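Long-range contact in ferric-chelate reductase (NAD(P)H) (Archaeoglobus fulgidus, PDB 1I0R), which reduces chelated ferric iron, as in siderophores, to ferrous iron with NAD(P)H as electron donor and also reduces FMN and FAD: residues B[11-16]-B[65-70]. Residues are numbered along the deposited sequence; the frame is centred on the assembly and turned at random.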
loop_
_atom_site.group_PDB
_atom_site.type_symbol
_atom_site.label_atom_id
_atom_site.label_comp_id
_atom_site.label_asym_id
_atom_site.label_seq_id
_atom_site.Cartn_x
_atom_site.Cartn_y
_atom_site.Cartn_z
ATOM N N TYR B 11 -4.016 3.871 2.347
ATOM C CA TYR B 11 -4.234 2.428 2.459
ATOM C C TYR B 11 -5.699 2.064 2.266
ATOM O O TYR B 11 -6.587 2.919 2.338
ATOM C CB TYR B 11 -3.887 1.906 3.861
ATOM C CG TYR B 11 -2.516 2.222 4.405
ATOM C CD1 TYR B 11 -2.228 3.475 4.948
ATOM C CD2 TYR B 11 -1.507 1.264 4.369
ATOM C CE1 TYR B 11 -0.957 3.771 5.436
ATOM C CE2 TYR B 11 -0.241 1.532 4.854
ATOM C CZ TYR B 11 0.042 2.791 5.380
ATOM O OH TYR B 11 1.305 3.124 5.780
ATOM N N GLY B 12 -5.926 0.777 2.021
ATOM C CA GLY B 12 -7.299 0.285 1.943
ATOM C C GLY B 12 -7.607 -0.318 3.322
ATOM O O GLY B 12 -6.870 -0.109 4.279
ATOM N N LEU B 13 -8.742 -1.019 3.438
ATOM C CA LEU B 13 -9.089 -1.727 4.694
ATOM C C LEU B 13 -9.532 -3.126 4.251
ATOM O O LEU B 13 -10.357 -3.285 3.351
ATOM C CB LEU B 13 -10.197 -1.023 5.490
ATOM C CG LEU B 13 -10.111 -1.441 6.967
ATOM C CD1 LEU B 13 -8.804 -0.891 7.608
ATOM C CD2 LEU B 13 -11.332 -0.912 7.723
ATOM N N TYR B 14 -8.956 -4.135 4.899
ATOM C CA TYR B 14 -9.157 -5.523 4.493
ATOM C C TYR B 14 -9.282 -6.465 5.662
ATOM O O TYR B 14 -8.967 -6.117 6.795
ATOM C CB TYR B 14 -7.918 -6.006 3.708
ATOM C CG TYR B 14 -7.358 -5.023 2.686
ATOM C CD1 TYR B 14 -6.462 -4.019 3.055
ATOM C CD2 TYR B 14 -7.772 -5.083 1.371
ATOM C CE1 TYR B 14 -5.994 -3.084 2.108
ATOM C CE2 TYR B 14 -7.321 -4.167 0.427
ATOM C CZ TYR B 14 -6.436 -3.171 0.801
ATOM O OH TYR B 14 -6.059 -2.256 -0.171
ATOM N N ILE B 15 -9.779 -7.661 5.354
ATOM C CA ILE B 15 -9.781 -8.730 6.325
ATOM C C ILE B 15 -8.756 -9.684 5.720
ATOM O O ILE B 15 -8.853 -10.031 4.522
ATOM C CB ILE B 15 -11.098 -9.535 6.398
ATOM C CG1 ILE B 15 -12.302 -8.651 6.687
ATOM C CG2 ILE B 15 -10.936 -10.608 7.502
ATOM C CD1 ILE B 15 -13.618 -9.477 6.774
ATOM N N VAL B 16 -7.761 -10.090 6.507
ATOM C CA VAL B 16 -6.759 -11.058 6.037
ATOM C C VAL B 16 -7.062 -12.357 6.795
ATOM O O VAL B 16 -7.152 -12.356 8.031
ATOM C CB VAL B 16 -5.304 -10.588 6.320
ATOM C CG1 VAL B 16 -4.298 -11.668 5.908
ATOM C CG2 VAL B 16 -5.021 -9.284 5.522
ATOM N N SER B 65 -9.964 -10.096 1.884
ATOM C CA SER B 65 -11.293 -9.605 1.531
ATOM C C SER B 65 -11.190 -8.068 1.468
ATOM O O SER B 65 -10.778 -7.436 2.452
ATOM C CB SER B 65 -12.312 -9.963 2.610
ATOM O OG SER B 65 -12.399 -11.367 2.751
ATOM N N VAL B 66 -11.536 -7.459 0.334
ATOM C CA VAL B 66 -11.471 -5.992 0.233
ATOM C C VAL B 66 -12.820 -5.455 0.699
ATOM O O VAL B 66 -13.843 -5.662 0.037
ATOM C CB VAL B 66 -11.179 -5.551 -1.223
ATOM C CG1 VAL B 66 -11.017 -4.017 -1.291
ATOM C CG2 VAL B 66 -9.907 -6.228 -1.715
ATOM N N LEU B 67 -12.829 -4.770 1.838
ATOM C CA LEU B 67 -14.090 -4.281 2.399
ATOM C C LEU B 67 -14.778 -3.154 1.651
ATOM O O LEU B 67 -14.130 -2.259 1.122
ATOM C CB LEU B 67 -13.886 -3.865 3.858
ATOM C CG LEU B 67 -13.391 -4.988 4.771
ATOM C CD1 LEU B 67 -12.954 -4.433 6.137
ATOM C CD2 LEU B 67 -14.507 -6.026 4.909
ATOM N N GLU B 68 -16.111 -3.222 1.594
ATOM C CA GLU B 68 -16.890 -2.193 0.916
ATOM C C GLU B 68 -17.052 -0.962 1.807
ATOM O O GLU B 68 -16.963 -1.041 3.041
ATOM C CB GLU B 68 -18.271 -2.738 0.504
ATOM C CG GLU B 68 -19.209 -3.030 1.680
ATOM C CD GLU B 68 -20.583 -3.527 1.226
ATOM O OE1 GLU B 68 -21.110 -2.995 0.230
ATOM O OE2 GLU B 68 -21.149 -4.443 1.866
ATOM N N LEU B 69 -17.270 0.182 1.164
ATOM C CA LEU B 69 -17.420 1.458 1.857
ATOM C C LEU B 69 -18.428 1.444 3.004
ATOM O O LEU B 69 -18.203 2.054 4.049
ATOM C CB LEU B 69 -17.823 2.531 0.837
ATOM C CG LEU B 69 -18.303 3.877 1.382
ATOM C CD1 LEU B 69 -17.158 4.583 2.105
ATOM C CD2 LEU B 69 -18.831 4.728 0.227
ATOM N N GLU B 70 -19.532 0.740 2.806
ATOM C CA GLU B 70 -20.573 0.692 3.825
ATOM C C GLU B 70 -20.492 -0.447 4.836
ATOM O O GLU B 70 -21.492 -0.787 5.469
ATOM C CB GLU B 70 -21.944 0.684 3.149
ATOM C CG GLU B 70 -22.347 2.037 2.592
ATOM C CD GLU B 70 -23.732 2.016 1.983
ATOM O OE1 GLU B 70 -23.898 1.399 0.909
ATOM O OE2 GLU B 70 -24.658 2.609 2.587
#
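Ser-65 O takes one hydrogen bond and one bent, weaker CA-H...O contact from the facing strand. Ile-15 N donates to Ser-65 O at 3.1 Å, on a lone pair, and Tyr-14 CA comes within 3.2 Å of the same Ser-65 O. Ser-65 N returns a nearly straight bond to Ile-15 O at 2.9 Å (169° at the hydrogen), which makes Ile-15 and Ser-65 an antiparallel hydrogen-bonded pair. A longer bond, Leu-67 N to Leu-13 O at 3.3 Å, extends the pairing toward the strand end.

Tyr-14 and Val-66 form the neighbouring non-hydrogen-bonded pair and lie side by side. Val-66 CG2 sits at the ring edge, in its plane, 3.9 Å from Tyr-14 CD2. The Tyr-14 OH is hydrogen-bonded to Ser-10 N of the second subunit. Ile-15 points to the opposite face from Tyr-14. Chi1 of -57° sets Ile-15 CG1 beside its backbone N, 3.9 Å from Leu-67 CD2. Leu-67 CD1 meets Leu-13 CD2 at 4.2 Å. Leu-13 also lies close to Ile-28 of the FMN site and Tyr-150 of the NADP(+) site. The pairing joins strands 14-20 and 61-67 and so closes the six-stranded antiparallel barrel of the flavin reductase-like domain.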